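Local coordinates for protein putative efflux transporter (Bacteroides eggerthii, PDB 4L8J) that probably serves as the periplasmic membrane-fusion (adaptor) subunit of an efflux pump of the HlyD type, at residues A[68-73]-A[124-129]; A[40-45]-A[149-154]; A[14-19]-A[255-260]; A[271-276]-A[284-289]. One frame throughout, in Å; residues are numbered along the deposited sequence. Where two conformers were deposited one is given.

Contact 1: A[68-73]-A[124-129]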
# COMPACT_ATOMS: atom_id res chain seq x y z
N ARG A 68 2.41 -76.21 32.51
CA ARG A 68 2.71 -77.48 33.16
C ARG A 68 4.07 -78.09 32.78
O ARG A 68 4.90 -78.26 33.68
CB ARG A 68 1.59 -78.51 32.94
N ASP A 69 4.29 -78.43 31.49
CA ASP A 69 5.51 -79.09 30.99
C ASP A 69 6.75 -78.22 31.14
O ASP A 69 7.75 -78.69 31.67
CB ASP A 69 5.35 -79.52 29.52
CG ASP A 69 4.29 -80.58 29.30
OD1 ASP A 69 3.93 -81.29 30.28
OD2 ASP A 69 3.81 -80.71 28.15
N ILE A 70 6.66 -76.94 30.75
CA ILE A 70 7.75 -75.98 30.86
C ILE A 70 8.12 -75.80 32.34
O ILE A 70 9.31 -75.75 32.66
CB ILE A 70 7.34 -74.67 30.16
CG1 ILE A 70 7.33 -74.89 28.63
CG2 ILE A 70 8.28 -73.51 30.54
CD1 ILE A 70 6.52 -73.82 27.79
N SER A 71 7.11 -75.77 33.24
CA SER A 71 7.30 -75.64 34.69
C SER A 71 8.13 -76.81 35.25
O SER A 71 8.98 -76.59 36.12
CB SER A 71 5.96 -75.56 35.41
OG SER A 71 6.13 -75.34 36.80
N LEU A 72 7.90 -78.04 34.73
CA LEU A 72 8.63 -79.26 35.13
C LEU A 72 10.09 -79.16 34.71
O LEU A 72 10.96 -79.41 35.53
CB LEU A 72 7.98 -80.52 34.55
CG LEU A 72 6.73 -81.00 35.28
CD1 LEU A 72 5.71 -81.58 34.32
CD2 LEU A 72 7.08 -82.00 36.37
N GLN A 73 10.36 -78.74 33.45
CA GLN A 73 11.71 -78.54 32.93
C GLN A 73 12.43 -77.45 33.72
O GLN A 73 13.58 -77.64 34.08
CB GLN A 73 11.69 -78.20 31.44
CG GLN A 73 13.07 -78.32 30.76
CD GLN A 73 13.60 -79.74 30.84
OE1 GLN A 73 13.00 -80.69 30.31
NE2 GLN A 73 14.70 -79.92 31.55
N ASN A 124 13.37 -68.35 30.32
CA ASN A 124 12.75 -67.63 29.22
C ASN A 124 11.45 -68.30 28.78
O ASN A 124 10.46 -67.60 28.55
CB ASN A 124 13.70 -67.52 28.03
CG ASN A 124 14.85 -66.56 28.24
OD1 ASN A 124 14.81 -65.63 29.07
ND2 ASN A 124 15.89 -66.73 27.44
N ASN A 125 11.46 -69.64 28.66
CA ASN A 125 10.29 -70.43 28.25
C ASN A 125 9.15 -70.24 29.24
O ASN A 125 8.00 -70.13 28.82
CB ASN A 125 10.67 -71.91 28.11
CG ASN A 125 11.51 -72.22 26.89
OD1 ASN A 125 11.75 -71.38 26.02
ND2 ASN A 125 11.98 -73.45 26.80
N MSE A 126 9.47 -70.15 30.54
CA MSE A 126 8.52 -69.93 31.64
C MSE A 126 7.87 -68.54 31.51
O MSE A 126 6.65 -68.42 31.62
CB MSE A 126 9.26 -70.08 32.98
CG MSE A 126 8.34 -70.22 34.16
SE MSE A 126 7.29 -71.89 34.18
CE MSE A 126 7.51 -72.22 36.17
N ARG A 127 8.68 -67.51 31.24
CA ARG A 127 8.19 -66.14 31.02
C ARG A 127 7.34 -66.10 29.75
O ARG A 127 6.30 -65.44 29.72
CB ARG A 127 9.41 -65.20 30.91
CG ARG A 127 9.10 -63.75 30.53
CD ARG A 127 10.31 -63.11 29.89
NE ARG A 127 10.51 -63.57 28.51
CZ ARG A 127 11.71 -63.82 27.97
NH1 ARG A 127 12.81 -63.68 28.70
NH2 ARG A 127 11.80 -64.23 26.71
N ASP A 128 7.77 -66.85 28.71
CA ASP A 128 7.09 -66.85 27.40
C ASP A 128 5.76 -67.63 27.37
O ASP A 128 5.08 -67.57 26.35
CB ASP A 128 8.05 -67.32 26.29
CG ASP A 128 9.16 -66.31 26.00
OD1 ASP A 128 9.06 -65.16 26.50
OD2 ASP A 128 10.15 -66.69 25.33
N THR A 129 5.35 -68.27 28.49
CA THR A 129 4.03 -68.93 28.58
C THR A 129 2.91 -67.86 28.60
O THR A 129 1.76 -68.18 28.33
CB THR A 129 3.92 -69.85 29.80
OG1 THR A 129 4.13 -69.12 31.01
CG2 THR A 129 4.85 -71.05 29.72
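I70 and S71, on the first turn of helix 68-95, meet the last turn of helix 102-127 and T129 just beyond it. The two helices form a helical hairpin, as in membrane-fusion proteins of the HlyD family, and this is its base, next to the barrel-sandwich domain. In I70, CG1 is anti to the carbonyl carbon (chi1 -71°), which leaves CG2 anti to the backbone N and facing the other helix. CG2 of I70 lies 3.6 Å from M126 N. The same methyl lies 3.8 Å from N125 CB. The other branch of I70 runs out tip to tip with T129, CD1 to CG2 3.8 Å. S71 meets the end of M126, a selenomethionine. The M126 chain is bent at chi2 and chi3, and its CE lies 3.5 Å from S71 OG. M126 SE lies 3.8 Å from S71 CA. T129 OG1 turns back to its own helix and donates to M126 O at 2.7 Å. This leaves its methyl facing I70. V41 and I65 of the barrel-sandwich domain also touch I70. The contact between the segments is therefore apolar. The hydroxyl of T129 is spent within its own segment, and dispersion contacts of methyls and selenium join the two helix ends.

Contact 2: A[40-45]-A[149-154]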
# COMPACT_ATOMS: atom_id res chain seq x y z
N ARG A 40 6.61 -67.47 21.83
CA ARG A 40 7.97 -67.85 21.46
C ARG A 40 8.19 -69.34 21.82
O ARG A 40 9.27 -69.89 21.57
CB ARG A 40 9.01 -66.93 22.13
CG ARG A 40 8.94 -65.47 21.64
CD ARG A 40 9.87 -64.57 22.42
NE ARG A 40 9.59 -63.15 22.15
CZ ARG A 40 9.97 -62.14 22.93
NH1 ARG A 40 10.64 -62.38 24.05
NH2 ARG A 40 9.67 -60.89 22.60
N VAL A 41 7.16 -69.97 22.41
CA VAL A 41 7.12 -71.37 22.84
C VAL A 41 5.88 -72.03 22.25
O VAL A 41 4.97 -71.32 21.82
CB VAL A 41 7.17 -71.56 24.39
CG1 VAL A 41 8.56 -71.26 24.93
CG2 VAL A 41 6.12 -70.73 25.11
N SER A 42 5.84 -73.36 22.23
CA SER A 42 4.71 -74.14 21.74
C SER A 42 3.90 -74.64 22.93
O SER A 42 4.47 -74.91 23.99
CB SER A 42 5.19 -75.31 20.88
OG SER A 42 5.88 -74.86 19.73
N GLY A 43 2.60 -74.76 22.75
CA GLY A 43 1.75 -75.24 23.82
C GLY A 43 0.27 -75.10 23.55
O GLY A 43 -0.13 -74.74 22.44
N GLN A 44 -0.53 -75.41 24.57
CA GLN A 44 -1.98 -75.29 24.50
C GLN A 44 -2.46 -73.99 25.17
O GLN A 44 -2.25 -73.81 26.38
CB GLN A 44 -2.66 -76.52 25.14
CG GLN A 44 -4.18 -76.37 25.31
CD GLN A 44 -4.88 -77.65 25.66
OE1 GLN A 44 -5.64 -78.18 24.85
NE2 GLN A 44 -4.70 -78.15 26.89
N ILE A 45 -3.15 -73.11 24.42
CA ILE A 45 -3.73 -71.88 24.98
C ILE A 45 -4.74 -72.29 26.06
O ILE A 45 -5.52 -73.20 25.83
CB ILE A 45 -4.37 -70.99 23.87
CG1 ILE A 45 -3.27 -70.40 22.96
CG2 ILE A 45 -5.22 -69.84 24.48
CD1 ILE A 45 -3.71 -70.05 21.60
N ARG A 149 -4.16 -75.82 20.54
CA ARG A 149 -2.72 -76.08 20.58
C ARG A 149 -2.05 -75.30 19.45
O ARG A 149 -2.55 -75.27 18.32
CB ARG A 149 -2.44 -77.60 20.49
CG ARG A 149 -2.95 -78.36 21.72
CD ARG A 149 -2.67 -79.85 21.67
NE ARG A 149 -2.91 -80.50 22.96
CZ ARG A 149 -4.07 -81.04 23.33
NH1 ARG A 149 -5.11 -81.03 22.51
NH2 ARG A 149 -4.19 -81.61 24.53
N VAL A 150 -0.96 -74.58 19.79
CA VAL A 150 -0.21 -73.71 18.86
C VAL A 150 1.30 -73.97 18.95
O VAL A 150 1.79 -74.47 19.97
CB VAL A 150 -0.51 -72.19 19.07
CG1 VAL A 150 -1.96 -71.85 18.76
CG2 VAL A 150 -0.11 -71.71 20.47
N ASN A 151 2.03 -73.53 17.91
CA ASN A 151 3.48 -73.59 17.82
C ASN A 151 4.07 -72.19 17.98
O ASN A 151 3.31 -71.21 18.04
CB ASN A 151 3.91 -74.18 16.46
CG ASN A 151 3.34 -75.54 16.15
OD1 ASN A 151 3.57 -76.52 16.87
ND2 ASN A 151 2.61 -75.63 15.04
N SER A 152 5.40 -72.07 18.03
CA SER A 152 6.07 -70.77 18.09
C SER A 152 5.88 -70.08 16.77
O SER A 152 5.83 -70.74 15.73
CB SER A 152 7.56 -70.94 18.38
OG SER A 152 7.74 -71.63 19.61
N GLY A 153 5.73 -68.77 16.81
CA GLY A 153 5.52 -67.98 15.60
C GLY A 153 4.13 -68.04 15.01
O GLY A 153 3.82 -67.27 14.11
N GLU A 154 3.27 -68.95 15.50
CA GLU A 154 1.88 -69.08 15.04
C GLU A 154 1.09 -67.86 15.54
O GLU A 154 1.07 -67.59 16.74
CB GLU A 154 1.27 -70.39 15.53
CG GLU A 154 -0.06 -70.75 14.88
CD GLU A 154 -0.58 -72.15 15.17
OE1 GLU A 154 0.22 -73.01 15.59
OE2 GLU A 154 -1.79 -72.38 14.92
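The guanidinium of R149 has the amide end of Q44 over one face, with the two planes 34° apart. This is packing of two flat polar groups. Lower down, R149 CG touches Q44 CB at 3.9 Å. Q44 and R149 form a non-hydrogen-bonded pair of an antiparallel sheet. Next to them G43 and V150 are the hydrogen-bonded pair. V150 N donates to G43 O at 2.8 Å and 177°, and G43 N donates to V150 O at 2.9 Å. V150 lies on the other face of the sheet, where its CG1 meets I45 CD1 at 3.8 Å. I156 of strand 155-161 packs on both. Beyond the strands two weak bonds involving serine hydroxyls follow. S152 OG makes a weak bond to R40 O, 3.0 Å. S152 N makes a weak one to S42 OG, 3.3 Å. S152 lies in a type II turn from N151 to E154, where E154 OE1 accepts from N151 N. Strand 149-150 is thus tied to the edge of one sheet of the barrel-sandwich domain. Two sound backbone bonds hold it, the polar side chains lie on the outer face, and the aliphatic ones point inward.

Contact 3: A[14-19]-A[255-260]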
# COMPACT_ATOMS: atom_id res chain seq x y z
N THR A 14 -16.16 -13.48 9.22
CA THR A 14 -15.33 -13.63 10.40
C THR A 14 -14.23 -12.56 10.36
O THR A 14 -13.65 -12.37 9.30
CB THR A 14 -14.74 -15.05 10.40
OG1 THR A 14 -15.77 -15.99 10.07
CG2 THR A 14 -14.07 -15.42 11.72
N VAL A 15 -13.94 -11.90 11.48
CA VAL A 15 -12.84 -10.91 11.58
C VAL A 15 -11.52 -11.72 11.45
O VAL A 15 -11.37 -12.75 12.11
CB VAL A 15 -12.92 -10.12 12.91
CG1 VAL A 15 -11.73 -9.17 13.07
CG2 VAL A 15 -14.24 -9.35 13.02
N SER A 16 -10.61 -11.28 10.58
CA SER A 16 -9.34 -11.98 10.37
C SER A 16 -8.15 -11.04 10.65
O SER A 16 -8.23 -9.83 10.45
CB SER A 16 -9.27 -12.58 8.97
OG SER A 16 -9.23 -11.59 7.95
N SER A 17 -7.08 -11.62 11.19
CA SER A 17 -5.85 -10.89 11.47
C SER A 17 -5.18 -10.60 10.12
O SER A 17 -5.12 -11.48 9.28
CB SER A 17 -4.94 -11.73 12.37
OG SER A 17 -3.77 -10.99 12.67
N GLN A 18 -4.75 -9.36 9.89
CA GLN A 18 -4.17 -8.97 8.60
C GLN A 18 -3.12 -9.95 8.04
O GLN A 18 -3.20 -10.34 6.87
CB GLN A 18 -3.54 -7.57 8.72
CG GLN A 18 -2.80 -7.12 7.48
CD GLN A 18 -2.01 -5.87 7.74
OE1 GLN A 18 -1.50 -5.62 8.84
NE2 GLN A 18 -1.93 -5.03 6.72
N SER A 19 -2.14 -10.34 8.86
CA SER A 19 -1.00 -11.11 8.36
C SER A 19 -1.07 -12.62 8.59
O SER A 19 -0.08 -13.31 8.31
CB SER A 19 0.29 -10.57 8.99
OG SER A 19 0.27 -10.79 10.39
N LEU A 255 -3.55 -5.34 13.00
CA LEU A 255 -4.70 -4.84 12.28
C LEU A 255 -5.62 -5.99 11.90
O LEU A 255 -5.12 -7.07 11.56
CB LEU A 255 -4.29 -4.04 11.04
CG LEU A 255 -3.34 -2.84 11.25
CD1 LEU A 255 -3.14 -2.12 9.98
CD2 LEU A 255 -3.85 -1.87 12.30
N MSE A 256 -6.96 -5.75 11.93
CA MSE A 256 -8.00 -6.73 11.57
C MSE A 256 -8.61 -6.37 10.25
O MSE A 256 -8.74 -5.18 9.94
CB MSE A 256 -9.12 -6.79 12.64
CG MSE A 256 -8.66 -7.04 14.07
SE MSE A 256 -8.00 -8.86 14.26
CE MSE A 256 -6.20 -8.42 15.05
N ASN A 257 -8.98 -7.38 9.46
CA ASN A 257 -9.70 -7.19 8.22
C ASN A 257 -11.19 -7.30 8.44
O ASN A 257 -11.65 -8.29 9.04
CB ASN A 257 -9.36 -8.25 7.16
CG ASN A 257 -7.97 -8.27 6.64
OD1 ASN A 257 -7.47 -7.26 6.15
ND2 ASN A 257 -7.39 -9.48 6.58
N VAL A 258 -11.94 -6.35 7.86
CA VAL A 258 -13.39 -6.44 7.76
C VAL A 258 -13.80 -5.89 6.40
O VAL A 258 -13.22 -4.89 5.98
CB VAL A 258 -14.22 -5.76 8.90
CG1 VAL A 258 -13.93 -6.36 10.26
CG2 VAL A 258 -14.08 -4.24 8.91
N PRO A 259 -14.84 -6.43 5.73
CA PRO A 259 -15.31 -5.80 4.48
C PRO A 259 -15.79 -4.37 4.74
O PRO A 259 -16.27 -4.05 5.84
CB PRO A 259 -16.49 -6.69 4.05
CG PRO A 259 -16.14 -8.05 4.64
CD PRO A 259 -15.62 -7.66 6.02
N LEU A 260 -15.64 -3.50 3.75
CA LEU A 260 -16.12 -2.12 3.86
C LEU A 260 -17.62 -2.11 4.18
O LEU A 260 -18.07 -1.31 5.01
CB LEU A 260 -15.83 -1.36 2.54
CG LEU A 260 -16.52 -0.02 2.32
CD1 LEU A 260 -16.02 1.00 3.31
CD2 LEU A 260 -16.32 0.47 0.89
O HOH W 1 -13.55 -10.24 7.85
O HOH W 2 -1.42 -6.48 11.43
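S16 O receives the backbone N-H of N257 at 2.7 Å and 171°, the shortest bond between the segments. It belongs to a small antiparallel sheet in which strand 8-17 pairs with strand 256-259. S16 and N257 are the hydrogen-bonded pair, and their side chains repeat the link on one face. N257 ND2 donates to S16 OG at 3.1 Å, with the hydroxyl oxygen in the amide plane. S16 OG stands between the backbone N and the carbonyl carbon (chi1 66°), which puts it beside N257. Q18 N then bonds to L255 O at 2.9 Å. S17 and M256 point to the other face. The side chains of V15 and the selenomethionine M256 cross at about a right angle, V15 CG1 3.6 Å from M256 CB. V15 CG2 and V258 CG1 lie side by side. The sheet does not end here: residues 256-259 also pair antiparallel with a strand of the second subunit, and L304 of that subunit packs on V258. Waters bridge both ends of the contact. One donates to T14 O and to N257 O. The other accepts from L255 N at 2.9 Å and donates to Q18 OE1, 2.7 Å away.

Contact 4: A[271-276]-A[284-289]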
# COMPACT_ATOMS: atom_id res chain seq x y z
N ASN A 271 -17.97 8.71 14.61
CA ASN A 271 -17.52 7.33 14.90
C ASN A 271 -17.92 6.30 13.86
O ASN A 271 -18.90 6.47 13.13
CB ASN A 271 -18.05 6.86 16.25
CG ASN A 271 -17.74 7.77 17.38
OD1 ASN A 271 -16.77 8.52 17.35
ND2 ASN A 271 -18.57 7.71 18.42
N THR A 272 -17.17 5.19 13.83
CA THR A 272 -17.45 4.07 12.92
C THR A 272 -17.81 2.85 13.75
O THR A 272 -17.23 2.63 14.81
CB THR A 272 -16.28 3.81 11.98
OG1 THR A 272 -15.08 3.62 12.74
CG2 THR A 272 -16.12 4.93 10.94
N TYR A 273 -18.76 2.08 13.25
CA TYR A 273 -19.29 0.89 13.92
C TYR A 273 -19.41 -0.29 12.99
O TYR A 273 -19.42 -0.14 11.77
CB TYR A 273 -20.71 1.20 14.49
CG TYR A 273 -20.77 2.41 15.39
CD1 TYR A 273 -20.53 2.30 16.76
CD2 TYR A 273 -21.02 3.68 14.88
CE1 TYR A 273 -20.53 3.42 17.59
CE2 TYR A 273 -21.02 4.81 15.70
CZ TYR A 273 -20.81 4.67 17.06
OH TYR A 273 -20.82 5.78 17.86
N VAL A 274 -19.60 -1.46 13.61
CA VAL A 274 -19.97 -2.73 12.99
C VAL A 274 -21.09 -3.36 13.85
O VAL A 274 -21.25 -3.01 15.02
CB VAL A 274 -18.80 -3.76 12.81
CG1 VAL A 274 -17.73 -3.25 11.86
CG2 VAL A 274 -18.23 -4.19 14.16
N TRP A 275 -21.77 -4.36 13.29
CA TRP A 275 -22.71 -5.20 14.03
C TRP A 275 -21.99 -6.49 14.34
O TRP A 275 -21.60 -7.19 13.40
CB TRP A 275 -24.00 -5.50 13.24
CG TRP A 275 -24.94 -4.35 13.03
CD1 TRP A 275 -25.31 -3.80 11.84
CD2 TRP A 275 -25.70 -3.67 14.05
NE1 TRP A 275 -26.24 -2.81 12.04
CE2 TRP A 275 -26.49 -2.70 13.39
CE3 TRP A 275 -25.81 -3.81 15.45
CZ2 TRP A 275 -27.37 -1.85 14.09
CZ3 TRP A 275 -26.67 -2.98 16.13
CH2 TRP A 275 -27.42 -1.99 15.46
N ILE A 276 -21.77 -6.79 15.61
CA ILE A 276 -21.19 -8.05 16.07
C ILE A 276 -22.34 -9.06 16.22
O ILE A 276 -23.35 -8.76 16.86
CB ILE A 276 -20.39 -7.86 17.41
CG1 ILE A 276 -19.04 -7.12 17.16
CG2 ILE A 276 -20.13 -9.24 18.16
CD1 ILE A 276 -18.00 -7.96 16.43
N ARG A 284 -24.17 -3.44 18.46
CA ARG A 284 -23.30 -2.45 17.84
C ARG A 284 -21.94 -2.38 18.57
O ARG A 284 -21.87 -2.45 19.79
CB ARG A 284 -23.96 -1.08 17.80
CG ARG A 284 -23.41 -0.19 16.68
CD ARG A 284 -24.04 1.18 16.66
NE ARG A 284 -23.88 1.87 17.95
CZ ARG A 284 -24.07 3.17 18.13
NH1 ARG A 284 -24.39 3.95 17.10
NH2 ARG A 284 -23.90 3.72 19.33
N ARG A 285 -20.87 -2.27 17.77
CA ARG A 285 -19.51 -2.22 18.25
C ARG A 285 -18.75 -1.10 17.56
O ARG A 285 -18.64 -1.09 16.32
CB ARG A 285 -18.84 -3.59 18.02
CG ARG A 285 -17.36 -3.65 18.35
CD ARG A 285 -17.06 -3.87 19.83
NE ARG A 285 -17.51 -5.18 20.30
CZ ARG A 285 -16.89 -6.34 20.05
NH1 ARG A 285 -15.76 -6.36 19.35
NH2 ARG A 285 -17.40 -7.47 20.51
N GLU A 286 -18.21 -0.15 18.35
CA GLU A 286 -17.42 0.93 17.80
C GLU A 286 -16.03 0.40 17.43
O GLU A 286 -15.42 -0.37 18.19
CB GLU A 286 -17.31 2.12 18.75
CG GLU A 286 -16.61 3.28 18.07
CD GLU A 286 -16.34 4.52 18.89
OE1 GLU A 286 -16.68 4.54 20.09
OE2 GLU A 286 -15.78 5.48 18.32
N VAL A 287 -15.57 0.77 16.25
CA VAL A 287 -14.28 0.36 15.69
C VAL A 287 -13.50 1.62 15.26
O VAL A 287 -14.10 2.67 15.03
CB VAL A 287 -14.45 -0.66 14.51
CG1 VAL A 287 -15.15 -1.94 14.96
CG2 VAL A 287 -15.17 -0.03 13.30
N THR A 288 -12.16 1.48 15.15
CA THR A 288 -11.27 2.50 14.63
C THR A 288 -10.72 1.95 13.34
O THR A 288 -10.09 0.90 13.34
CB THR A 288 -10.17 2.92 15.63
OG1 THR A 288 -10.78 3.33 16.85
CG2 THR A 288 -9.29 4.08 15.10
N VAL A 289 -11.01 2.64 12.24
CA VAL A 289 -10.50 2.29 10.93
C VAL A 289 -9.05 2.79 10.88
O VAL A 289 -8.77 3.93 11.26
CB VAL A 289 -11.38 2.86 9.78
CG1 VAL A 289 -10.78 2.54 8.40
CG2 VAL A 289 -12.80 2.32 9.86
O HOH W 3 -12.61 5.05 12.44
O HOH W 4 -15.02 5.16 15.81
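Strands 271-278 and 281-289 form a beta hairpin, and the two segments are its antiparallel arms, 131° apart in direction. V274 and R285 are a hydrogen-bonded pair, V274 N to R285 O and R285 N to V274 O, both 2.9 Å. Nearer the open end V287 N donates to T272 O. T272 OG1 adds a side-chain bond to V287 O at 2.7 Å, coming from well above the carbonyl plane. A water that accepts from T272 N donates to E286 OE2 and V287 O.

Y273, E286, W275 and R284 share one face. The guanidinium of R284 lies flat on the Y273 ring, with planes 3° apart and CZ 3.8 Å from the ring centroid, a cation-pi stack. Chi3 of R284 (57°) turns NE toward the ring. CD makes a CH-pi contact with it. R284 NH1 forms a salt bridge with D266. The ring's far end is tethered too, as N271 ND2 donates to Y273 OH at 3.0 Å. W275 packs on R284, CZ3 3.4 Å from R284 N, with R284 CG over one face of the indole. W275 NE1 bonds to V315 O of the second subunit.

On the other face V274 CG2 meets V287 CG1 at 3.9 Å. I276 CG1 lies over the centre of the R285 guanidinium, 3.7 Å above it. That charge pairs with E308 of the second subunit. Each arginine thus has an aromatic or aliphatic partner on one face and an acid at its nitrogens. This probably fixes both cations, R284 within the chain and R285 across the interface.

Overall arrangement
The four contacts lie at two ends of a long chain. Contacts 1 and 2 are neighbours, with centres 12 Å apart. Contact 1 closes the base of the helical hairpin, contact 2 the edge of the adjoining sheet, and R40 and V41 touch the hairpin. Contacts 3 and 4 have centres 13 Å apart on the opposite side of the chain's centre, 66 to 79 Å centre to centre from the first two. Between the ends lies the six-stranded barrel. Along the sequence, 68-73/124-129 falls within the span of 40-45/149-154, which falls within that of 14-19/255-260; 271-276/284-289 follows. Contacts 3 and 4 both touch the second subunit, so pairing of the two chains involves this end.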